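Local coordinates for protein UDP-glucose:anthocyanidin 3-O-glucosyltransferase (Clitoria ternatea, PDB 4REN) that belongs to the plant glycosyltransferases of the GT-B fold, whose two parallel-sheet domains face each other across a ligand-holding cleft, at residues Ala113-Thr118 / Trp131-Pro136; Ser139-Leu144 / Phe365-Ile370. All blocks are in the same frame, centred on the assembly; numbering follows the deposited sequence.

Contact 1 of 2, residues Ala113-Thr118 / Trp131-Pro136. With P5M (2-(3,4-dihydroxy-5-methoxyphenyl)-3,5,7-trihydroxychromenium), chain B.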
ATOM      1  N   ALA A 113     -10.597  -9.310   7.462  1.00 19.65           N
ATOM      2  CA  ALA A 113      -9.606  -9.890   6.566  1.00 18.72           C
ATOM      3  C   ALA A 113      -9.151  -8.908   5.500  1.00 20.35           C
ATOM      4  O   ALA A 113      -9.924  -8.053   5.064  1.00 19.90           O
ATOM      5  CB  ALA A 113     -10.151 -11.144   5.918  1.00 16.77           C
ATOM      6  N   ASP A 114      -7.892  -9.037   5.094  1.00 21.65           N
ATOM      7  CA  ASP A 114      -7.401  -8.348   3.912  1.00 22.67           C
ATOM      8  C   ASP A 114      -8.263  -8.829   2.754  1.00 20.85           C
ATOM      9  O   ASP A 114      -8.598 -10.009   2.677  1.00 21.27           O
ATOM     10  CB  ASP A 114      -5.930  -8.695   3.673  1.00 23.19           C
ATOM     11  CG  ASP A 114      -5.299  -7.863   2.570  1.00 24.13           C
ATOM     12  OD1 ASP A 114      -4.257  -7.225   2.831  1.00 24.18           O
ATOM     13  OD2 ASP A 114      -5.827  -7.859   1.438  1.00 24.44           O
ATOM     14  N   ALA A 115      -8.633  -7.915   1.864  1.00 19.25           N
ATOM     15  CA  ALA A 115      -9.578  -8.232   0.797  1.00 18.46           C
ATOM     16  C   ALA A 115      -9.120  -9.377  -0.104  1.00 20.12           C
ATOM     17  O   ALA A 115      -9.945 -10.037  -0.733  1.00 23.44           O
ATOM     18  CB  ALA A 115      -9.882  -6.993  -0.026  1.00 16.10           C
ATOM     19  N   PHE A 116      -7.812  -9.614  -0.158  1.00 19.54           N
ATOM     20  CA  PHE A 116      -7.258 -10.648  -1.034  1.00 22.07           C
ATOM     21  C   PHE A 116      -7.494 -12.065  -0.503  1.00 22.05           C
ATOM     22  O   PHE A 116      -7.567 -13.022  -1.279  1.00 20.23           O
ATOM     23  CB  PHE A 116      -5.764 -10.410  -1.284  1.00 22.97           C
ATOM     24  CG  PHE A 116      -5.469  -9.167  -2.077  1.00 23.59           C
ATOM     25  CD1 PHE A 116      -6.489  -8.459  -2.702  1.00 24.65           C
ATOM     26  CD2 PHE A 116      -4.167  -8.707  -2.203  1.00 23.00           C
ATOM     27  CE1 PHE A 116      -6.216  -7.313  -3.428  1.00 24.30           C
ATOM     28  CE2 PHE A 116      -3.887  -7.564  -2.932  1.00 24.12           C
ATOM     29  CZ  PHE A 116      -4.913  -6.867  -3.545  1.00 24.24           C
ATOM     30  N   VAL A 117      -7.612 -12.198   0.815  1.00 20.99           N
ATOM     31  CA  VAL A 117      -7.943 -13.484   1.416  1.00 19.42           C
ATOM     32  C   VAL A 117      -9.446 -13.705   1.273  1.00 18.94           C
ATOM     33  O   VAL A 117     -10.195 -13.647   2.248  1.00 16.81           O
ATOM     34  CB  VAL A 117      -7.529 -13.544   2.902  1.00 17.95           C
ATOM     35  CG1 VAL A 117      -7.505 -14.982   3.395  1.00 15.29           C
ATOM     36  CG2 VAL A 117      -6.162 -12.921   3.082  1.00 18.82           C
ATOM     37  N   THR A 118      -9.874 -13.959   0.041  1.00 20.09           N
ATOM     38  CA  THR A 118     -11.291 -14.083  -0.280  1.00 19.33           C
ATOM     39  C   THR A 118     -11.900 -15.365   0.272  1.00 19.24           C
ATOM     40  O   THR A 118     -13.123 -15.503   0.329  1.00 20.06           O
ATOM     41  CB  THR A 118     -11.521 -14.025  -1.800  1.00 18.41           C
ATOM     42  OG1 THR A 118     -10.856 -15.127  -2.430  1.00 17.04           O
ATOM     43  CG2 THR A 118     -10.981 -12.726  -2.364  1.00 18.38           C
ATOM     44  N   TRP A 131     -18.433 -10.270   7.678  1.00 23.97           N
ATOM     45  CA  TRP A 131     -17.098 -10.284   7.091  1.00 22.02           C
ATOM     46  C   TRP A 131     -16.657  -8.869   6.722  1.00 23.38           C
ATOM     47  O   TRP A 131     -17.291  -8.207   5.903  1.00 24.08           O
ATOM     48  CB  TRP A 131     -17.064 -11.200   5.864  1.00 22.37           C
ATOM     49  CG  TRP A 131     -15.696 -11.352   5.265  1.00 22.82           C
ATOM     50  CD1 TRP A 131     -14.617 -11.968   5.832  1.00 23.05           C
ATOM     51  CD2 TRP A 131     -15.264 -10.885   3.981  1.00 21.13           C
ATOM     52  NE1 TRP A 131     -13.541 -11.908   4.981  1.00 21.58           N
ATOM     53  CE2 TRP A 131     -13.912 -11.249   3.838  1.00 20.73           C
ATOM     54  CE3 TRP A 131     -15.890 -10.197   2.941  1.00 22.73           C
ATOM     55  CZ2 TRP A 131     -13.175 -10.945   2.693  1.00 21.27           C
ATOM     56  CZ3 TRP A 131     -15.160  -9.897   1.806  1.00 23.30           C
ATOM     57  CH2 TRP A 131     -13.816 -10.269   1.691  1.00 22.55           C
ATOM     58  N   ILE A 132     -15.571  -8.408   7.333  1.00 24.26           N
ATOM     59  CA  ILE A 132     -15.082  -7.054   7.100  1.00 23.73           C
ATOM     60  C   ILE A 132     -13.811  -7.072   6.258  1.00 23.90           C
ATOM     61  O   ILE A 132     -12.804  -7.654   6.656  1.00 24.58           O
ATOM     62  CB  ILE A 132     -14.817  -6.329   8.431  1.00 25.42           C
ATOM     63  CG1 ILE A 132     -16.085  -6.318   9.285  1.00 26.74           C
ATOM     64  CG2 ILE A 132     -14.332  -4.913   8.184  1.00 25.60           C
ATOM     65  CD1 ILE A 132     -15.894  -5.727  10.661  1.00 27.96           C
ATOM     66  N   ALA A 133     -13.864  -6.430   5.093  1.00 24.12           N
ATOM     67  CA  ALA A 133     -12.735  -6.420   4.165  1.00 21.15           C
ATOM     68  C   ALA A 133     -11.807  -5.230   4.410  1.00 21.38           C
ATOM     69  O   ALA A 133     -12.259  -4.088   4.490  1.00 22.31           O
ATOM     70  CB  ALA A 133     -13.233  -6.421   2.727  1.00 19.16           C
ATOM     71  N   PHE A 134     -10.509  -5.502   4.527  1.00 20.93           N
ATOM     72  CA  PHE A 134      -9.519  -4.445   4.707  1.00 20.68           C
ATOM     73  C   PHE A 134      -8.798  -4.156   3.392  1.00 23.36           C
ATOM     74  O   PHE A 134      -8.301  -5.073   2.733  1.00 23.26           O
ATOM     75  CB  PHE A 134      -8.517  -4.837   5.794  1.00 19.65           C
ATOM     76  CG  PHE A 134      -7.485  -3.785   6.078  1.00 20.46           C
ATOM     77  CD1 PHE A 134      -7.851  -2.564   6.624  1.00 20.35           C
ATOM     78  CD2 PHE A 134      -6.146  -4.024   5.817  1.00 21.10           C
ATOM     79  CE1 PHE A 134      -6.900  -1.597   6.892  1.00 20.31           C
ATOM     80  CE2 PHE A 134      -5.190  -3.061   6.082  1.00 21.94           C
ATOM     81  CZ  PHE A 134      -5.568  -1.846   6.621  1.00 21.40           C
ATOM     82  N   TRP A 135      -8.747  -2.881   3.015  1.00 24.02           N
ATOM     83  CA  TRP A 135      -8.164  -2.483   1.739  1.00 23.04           C
ATOM     84  C   TRP A 135      -6.967  -1.550   1.912  1.00 23.83           C
ATOM     85  O   TRP A 135      -7.126  -0.328   1.973  1.00 24.22           O
ATOM     86  CB  TRP A 135      -9.223  -1.813   0.865  1.00 22.83           C
ATOM     87  CG  TRP A 135      -8.785  -1.615  -0.547  1.00 23.60           C
ATOM     88  CD1 TRP A 135      -8.274  -0.478  -1.097  1.00 22.42           C
ATOM     89  CD2 TRP A 135      -8.815  -2.591  -1.594  1.00 24.20           C
ATOM     90  NE1 TRP A 135      -7.987  -0.684  -2.423  1.00 22.36           N
ATOM     91  CE2 TRP A 135      -8.309  -1.973  -2.752  1.00 23.68           C
ATOM     92  CE3 TRP A 135      -9.223  -3.925  -1.663  1.00 24.26           C
ATOM     93  CZ2 TRP A 135      -8.202  -2.648  -3.970  1.00 25.43           C
ATOM     94  CZ3 TRP A 135      -9.114  -4.592  -2.867  1.00 24.44           C
ATOM     95  CH2 TRP A 135      -8.608  -3.954  -4.005  1.00 24.64           C
ATOM     96  N   PRO A 136      -5.759  -2.131   1.984  1.00 22.52           N
ATOM     97  CA  PRO A 136      -4.517  -1.374   2.151  1.00 23.18           C
ATOM     98  C   PRO A 136      -3.901  -0.972   0.813  1.00 23.58           C
ATOM     99  O   PRO A 136      -2.744  -0.551   0.780  1.00 23.44           O
ATOM    100  CB  PRO A 136      -3.605  -2.385   2.844  1.00 23.08           C
ATOM    101  CG  PRO A 136      -4.027  -3.691   2.265  1.00 21.40           C
ATOM    102  CD  PRO A 136      -5.518  -3.586   2.028  1.00 21.63           C
TER
HETATM  103  O30 P5M B1001      -3.889  -3.598  -5.615  1.00 19.69           O
HETATM  104  C2  P5M B1001      -3.192  -4.480  -6.383  1.00 21.45           C
HETATM  105  C3  P5M B1001      -2.035  -5.234  -5.830  1.00 22.10           C
HETATM  106  C9  P5M B1001      -1.615  -5.080  -4.517  1.00 24.03           C
HETATM  107  C10 P5M B1001      -0.528  -5.816  -4.056  1.00 25.17           C
HETATM  108  O27 P5M B1001      -0.134  -5.646  -2.763  1.00 25.37           O
HETATM  109  C1  P5M B1001      -3.549  -4.692  -7.709  1.00 22.26           C
HETATM  110  C6  P5M B1001      -2.851  -5.590  -8.515  1.00 21.81           C
HETATM  111  O29 P5M B1001      -3.240  -5.760  -9.809  1.00 22.99           O
HETATM  112  C5  P5M B1001      -1.764  -6.318  -8.036  1.00 20.14           C
HETATM  113  C4  P5M B1001      -1.327  -6.176  -6.728  1.00 20.43           C
HETATM  114  O12 P5M B1001      -0.259  -6.896  -6.273  1.00 22.22           O
HETATM  115  C11 P5M B1001       0.175  -6.761  -4.979  1.00 26.24           C
HETATM  116  C14 P5M B1001       1.348  -7.597  -4.586  1.00 29.69           C
HETATM  117  C15 P5M B1001       2.017  -8.241  -5.621  1.00 31.70           C
HETATM  118  C16 P5M B1001       3.120  -9.051  -5.388  1.00 35.11           C
HETATM  119  O22 P5M B1001       3.753  -9.661  -6.427  1.00 39.78           O
HETATM  120  C19 P5M B1001       1.763  -7.753  -3.262  1.00 31.63           C
HETATM  121  C18 P5M B1001       2.861  -8.543  -2.928  1.00 32.91           C
HETATM  122  O21 P5M B1001       3.256  -8.681  -1.622  1.00 35.55           O
HETATM  123  C23 P5M B1001       3.633  -7.527  -0.872  1.00 37.48           C
HETATM  124  C17 P5M B1001       3.601  -9.241  -4.004  1.00 32.21           C
HETATM  125  O24 P5M B1001       4.680 -10.030  -3.741  1.00 30.71           O
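A right-handed beta-alpha-beta crossover brings the strand end Ala113-Asp114 beside Ala133-Phe134 in the Rossmann-like N-terminal domain, and the loop that follows the first strand shows how the C-terminal end of such a sheet builds part of a pocket. Ala113 N donates to Ile132 O (2.9 Å), and Ala113 O receives Phe134 N (2.7 Å). Ala115 N, just past the end of the strand, gives the second bond of the Asp114-Phe134 bridge, to Phe134 O at 3.0 Å.

Beyond Asp114 the chain breaks away in a type I turn. Asp114 CG lies anti to its backbone nitrogen (chi1 -172°), which brings the carboxylate back over the turn; OD2 accepts Phe116 N (3.1 Å) through its anti lone pair, making an Asx turn. OD1 lies beside Pro136 CG at 3.6 Å and is hydrogen-bonded to His17 ND1, so both carboxylate oxygens are engaged; the NE2 of that histidine is hydrogen-bonded to P5M.

Ala115 CB meets the rim of the Trp135 indole in its plane, 3.5 Å from CE3. The Phe116 ring points an edge at the face of the same indole, in an offset edge-to-face pair with planes at 86°. Phe116 presents a further part of its own edge to the ligand, with CE2 3.7 Å from P5M C9, and thus joins the sheet to the pocket.

On the face carrying Ala113 and Ala133, Ala113 CB lies 3.6 Å from Trp131 NE1, which is hydrogen-bonded to Ser120 OG. There the Trp131 indole packs against Leu121 and Ala124 of helix 119-127, while strands 6-10 and 208-211 flank the pair in the sheet and Leu199 of helix 199-202 touches both Phe116 and Trp135.

Contact 2 of 2, residues Ser139-Leu144 / Phe365-Ile370. With P5M (2-(3,4-dihydroxy-5-methoxyphenyl)-3,5,7-trihydroxychromenium), chain B.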
ATOM      1  N   SER A 139      -6.661   3.232  -3.084  1.00 26.93           N
ATOM      2  CA  SER A 139      -8.104   3.265  -2.857  1.00 30.84           C
ATOM      3  C   SER A 139      -8.909   3.391  -4.144  1.00 32.96           C
ATOM      4  O   SER A 139      -9.919   2.709  -4.319  1.00 36.14           O
ATOM      5  CB  SER A 139      -8.474   4.401  -1.900  1.00 33.52           C
ATOM      6  OG  SER A 139      -8.147   5.664  -2.451  1.00 35.71           O
ATOM      7  N   CYS A 140      -8.451   4.251  -5.047  1.00 32.81           N
ATOM      8  CA  CYS A 140      -9.175   4.537  -6.282  1.00 32.92           C
ATOM      9  C   CYS A 140      -9.314   3.326  -7.205  1.00 32.23           C
ATOM     10  O   CYS A 140     -10.131   3.333  -8.125  1.00 34.29           O
ATOM     11  CB  CYS A 140      -8.502   5.686  -7.036  1.00 32.37           C
ATOM     12  SG  CYS A 140      -8.358   7.220  -6.095  1.00 37.06           S
ATOM     13  N   SER A 141      -8.521   2.288  -6.959  1.00 28.80           N
ATOM     14  CA  SER A 141      -8.527   1.106  -7.816  1.00 27.22           C
ATOM     15  C   SER A 141      -9.658   0.135  -7.482  1.00 25.97           C
ATOM     16  O   SER A 141      -9.849  -0.859  -8.181  1.00 25.47           O
ATOM     17  CB  SER A 141      -7.176   0.390  -7.759  1.00 28.22           C
ATOM     18  OG  SER A 141      -6.904  -0.085  -6.452  1.00 31.45           O
ATOM     19  N   LEU A 142     -10.408   0.424  -6.422  1.00 26.64           N
ATOM     20  CA  LEU A 142     -11.563  -0.394  -6.055  1.00 27.69           C
ATOM     21  C   LEU A 142     -12.605  -0.406  -7.169  1.00 29.89           C
ATOM     22  O   LEU A 142     -13.299  -1.403  -7.378  1.00 30.16           O
ATOM     23  CB  LEU A 142     -12.204   0.129  -4.765  1.00 26.00           C
ATOM     24  CG  LEU A 142     -11.593  -0.280  -3.425  1.00 22.80           C
ATOM     25  CD1 LEU A 142     -12.228   0.502  -2.290  1.00 20.61           C
ATOM     26  CD2 LEU A 142     -11.778  -1.764  -3.205  1.00 21.60           C
ATOM     27  N   SER A 143     -12.701   0.708  -7.886  1.00 31.02           N
ATOM     28  CA  SER A 143     -13.719   0.886  -8.916  1.00 30.07           C
ATOM     29  C   SER A 143     -13.496  -0.015 -10.132  1.00 30.93           C
ATOM     30  O   SER A 143     -14.437  -0.322 -10.866  1.00 30.81           O
ATOM     31  CB  SER A 143     -13.763   2.351  -9.346  1.00 28.18           C
ATOM     32  OG  SER A 143     -14.863   2.599 -10.197  1.00 29.88           O
ATOM     33  N   LEU A 144     -12.250  -0.435 -10.340  1.00 31.31           N
ATOM     34  CA  LEU A 144     -11.886  -1.240 -11.504  1.00 31.41           C
ATOM     35  C   LEU A 144     -12.549  -2.614 -11.488  1.00 31.13           C
ATOM     36  O   LEU A 144     -12.894  -3.162 -12.536  1.00 32.33           O
ATOM     37  CB  LEU A 144     -10.367  -1.412 -11.570  1.00 30.74           C
ATOM     38  CG  LEU A 144      -9.508  -0.153 -11.678  1.00 30.19           C
ATOM     39  CD1 LEU A 144      -8.039  -0.509 -11.550  1.00 28.92           C
ATOM     40  CD2 LEU A 144      -9.767   0.566 -12.986  1.00 29.93           C
ATOM     41  N   PHE A 365       3.890  -2.282 -11.737  1.00 35.82           N
ATOM     42  CA  PHE A 365       2.749  -3.171 -11.960  1.00 37.46           C
ATOM     43  C   PHE A 365       1.680  -3.000 -10.886  1.00 37.56           C
ATOM     44  O   PHE A 365       1.819  -2.178  -9.980  1.00 38.74           O
ATOM     45  CB  PHE A 365       3.191  -4.637 -12.031  1.00 39.86           C
ATOM     46  CG  PHE A 365       3.433  -5.266 -10.689  1.00 42.63           C
ATOM     47  CD1 PHE A 365       2.834  -6.470 -10.362  1.00 45.53           C
ATOM     48  CD2 PHE A 365       4.266  -4.661  -9.760  1.00 43.20           C
ATOM     49  CE1 PHE A 365       3.050  -7.055  -9.129  1.00 47.72           C
ATOM     50  CE2 PHE A 365       4.486  -5.238  -8.526  1.00 45.26           C
ATOM     51  CZ  PHE A 365       3.879  -6.438  -8.209  1.00 47.18           C
ATOM     52  N   GLY A 366       0.613  -3.786 -10.990  1.00 35.74           N
ATOM     53  CA  GLY A 366      -0.464  -3.733 -10.022  1.00 33.63           C
ATOM     54  C   GLY A 366      -1.275  -2.459 -10.117  1.00 33.44           C
ATOM     55  O   GLY A 366      -1.645  -2.030 -11.208  1.00 34.14           O
ATOM     56  N   ASP A 367      -1.548  -1.852  -8.967  1.00 33.28           N
ATOM     57  CA  ASP A 367      -2.329  -0.622  -8.913  1.00 31.08           C
ATOM     58  C   ASP A 367      -1.435   0.615  -8.927  1.00 28.79           C
ATOM     59  O   ASP A 367      -1.919   1.738  -8.784  1.00 31.11           O
ATOM     60  CB  ASP A 367      -3.221  -0.620  -7.669  1.00 30.74           C
ATOM     61  CG  ASP A 367      -2.439  -0.854  -6.391  1.00 31.56           C
ATOM     62  OD1 ASP A 367      -1.276  -1.302  -6.475  1.00 31.99           O
ATOM     63  OD2 ASP A 367      -2.993  -0.603  -5.300  1.00 31.44           O
ATOM     64  N   GLN A 368      -0.134   0.403  -9.106  1.00 25.99           N
ATOM     65  CA  GLN A 368       0.841   1.491  -9.077  1.00 25.79           C
ATOM     66  C   GLN A 368       0.622   2.495 -10.205  1.00 25.69           C
ATOM     67  O   GLN A 368       0.977   3.668 -10.078  1.00 26.76           O
ATOM     68  CB  GLN A 368       2.266   0.936  -9.140  1.00 26.41           C
ATOM     69  CG  GLN A 368       2.679   0.113  -7.923  1.00 27.44           C
ATOM     70  CD  GLN A 368       4.042  -0.532  -8.093  1.00 29.62           C
ATOM     71  OE1 GLN A 368       4.661  -0.437  -9.153  1.00 32.30           O
ATOM     72  NE2 GLN A 368       4.514  -1.196  -7.047  1.00 29.63           N
ATOM     73  N   GLY A 369       0.046   2.026 -11.309  1.00 24.54           N
ATOM     74  CA  GLY A 369      -0.278   2.891 -12.429  1.00 19.36           C
ATOM     75  C   GLY A 369      -1.514   3.722 -12.148  1.00 21.25           C
ATOM     76  O   GLY A 369      -1.643   4.846 -12.632  1.00 21.16           O
ATOM     77  N   ILE A 370      -2.428   3.162 -11.365  1.00 22.27           N
ATOM     78  CA  ILE A 370      -3.608   3.892 -10.926  1.00 22.94           C
ATOM     79  C   ILE A 370      -3.173   5.003  -9.976  1.00 24.04           C
ATOM     80  O   ILE A 370      -3.673   6.125 -10.049  1.00 26.62           O
ATOM     81  CB  ILE A 370      -4.614   2.969 -10.213  1.00 23.52           C
ATOM     82  CG1 ILE A 370      -4.913   1.730 -11.062  1.00 24.95           C
ATOM     83  CG2 ILE A 370      -5.892   3.729  -9.876  1.00 22.12           C
ATOM     84  CD1 ILE A 370      -5.583   2.039 -12.386  1.00 26.76           C
TER
HETATM   85  O30 P5M B1001      -3.889  -3.598  -5.615  1.00 19.69           O
HETATM   86  C2  P5M B1001      -3.192  -4.480  -6.383  1.00 21.45           C
HETATM   87  C3  P5M B1001      -2.035  -5.234  -5.830  1.00 22.10           C
HETATM   88  C9  P5M B1001      -1.615  -5.080  -4.517  1.00 24.03           C
HETATM   89  C10 P5M B1001      -0.528  -5.816  -4.056  1.00 25.17           C
HETATM   90  O27 P5M B1001      -0.134  -5.646  -2.763  1.00 25.37           O
HETATM   91  C1  P5M B1001      -3.549  -4.692  -7.709  1.00 22.26           C
HETATM   92  C6  P5M B1001      -2.851  -5.590  -8.515  1.00 21.81           C
HETATM   93  O29 P5M B1001      -3.240  -5.760  -9.809  1.00 22.99           O
HETATM   94  C5  P5M B1001      -1.764  -6.318  -8.036  1.00 20.14           C
HETATM   95  C4  P5M B1001      -1.327  -6.176  -6.728  1.00 20.43           C
HETATM   96  O12 P5M B1001      -0.259  -6.896  -6.273  1.00 22.22           O
HETATM   97  C11 P5M B1001       0.175  -6.761  -4.979  1.00 26.24           C
HETATM   98  C14 P5M B1001       1.348  -7.597  -4.586  1.00 29.69           C
HETATM   99  C15 P5M B1001       2.017  -8.241  -5.621  1.00 31.70           C
HETATM  100  C16 P5M B1001       3.120  -9.051  -5.388  1.00 35.11           C
HETATM  101  O22 P5M B1001       3.753  -9.661  -6.427  1.00 39.78           O
HETATM  102  C19 P5M B1001       1.763  -7.753  -3.262  1.00 31.63           C
HETATM  103  C18 P5M B1001       2.861  -8.543  -2.928  1.00 32.91           C
HETATM  104  O21 P5M B1001       3.256  -8.681  -1.622  1.00 35.55           O
HETATM  105  C23 P5M B1001       3.633  -7.527  -0.872  1.00 37.48           C
HETATM  106  C17 P5M B1001       3.601  -9.241  -4.004  1.00 32.21           C
HETATM  107  O24 P5M B1001       4.680 -10.030  -3.741  1.00 30.71           O
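The cleft between the two domains of a GT-B enzyme is bridged where Ser141 and Leu144, from the 3-10 segment in the loop after strand 131-135, meet Asp367 and Ile370 at the start of helix 368-378. Asp367-Gln368 falls at the end of the PSPG box, the signature sequence of plant glycosyltransferases. Leu144 and Ile370 reach toward each other tip to tip, CD1 to CD1 at 3.6 Å. Ile370 divides its branches between two partners: CG2, anti to the backbone nitrogen, lies 4.2 Å from Ser141 CB and also near Cys140 CB, while CG1 and the methyl beyond it go to Leu144.

Ser141 OG passes 3.9 Å from Asp367 CB, but its hydrogen bond goes to Val138 O. Asp367 sits at the N-cap position without capping the helix; with chi1 at 54° its carboxylate turns instead toward Val138 N, which donates to OD2, and toward the ligand, whose O30 lies 3.1 Å from OD2. A glycerol, probably from the crystallisation liquor, is hydrogen-bonded to OD1.

Gly366, with a positive phi of 70°, brings its CA within 3.4 Å of P5M C6, and the Phe365 ring holds P5M C16 near its plane at the edge. Gln368 OE1 turns back to accept Phe365 N at 3.3 Å, the donor standing well above the carbonyl plane, and Phe364 N as well.

No hydrogen bond joins the two segments themselves: their direct contact is small, 182 Å² in all, and mainly apolar. A polar tie between the domains is the bond from Val138 N to Asp367 OD2, which would hold the buried carboxylate in its rotation beside P5M O30.

From the N terminus, contact 1 closes first, a short loop in which helix 119-127 carries the chain from strand 110-114 to its neighbour in the N-terminal sheet. Only after it has closed does contact 2 open, at 139-144, and it is completed more than 200 residues later at 365-370, in the C-terminal domain; the two are in series and neither nest nor cross. They nevertheless touch, because Trp135 packs on Leu142 and Ser141. One contact thus belongs within a domain and the other between domains, and both border P5M, which lies in the cleft where the two halves of the fold meet.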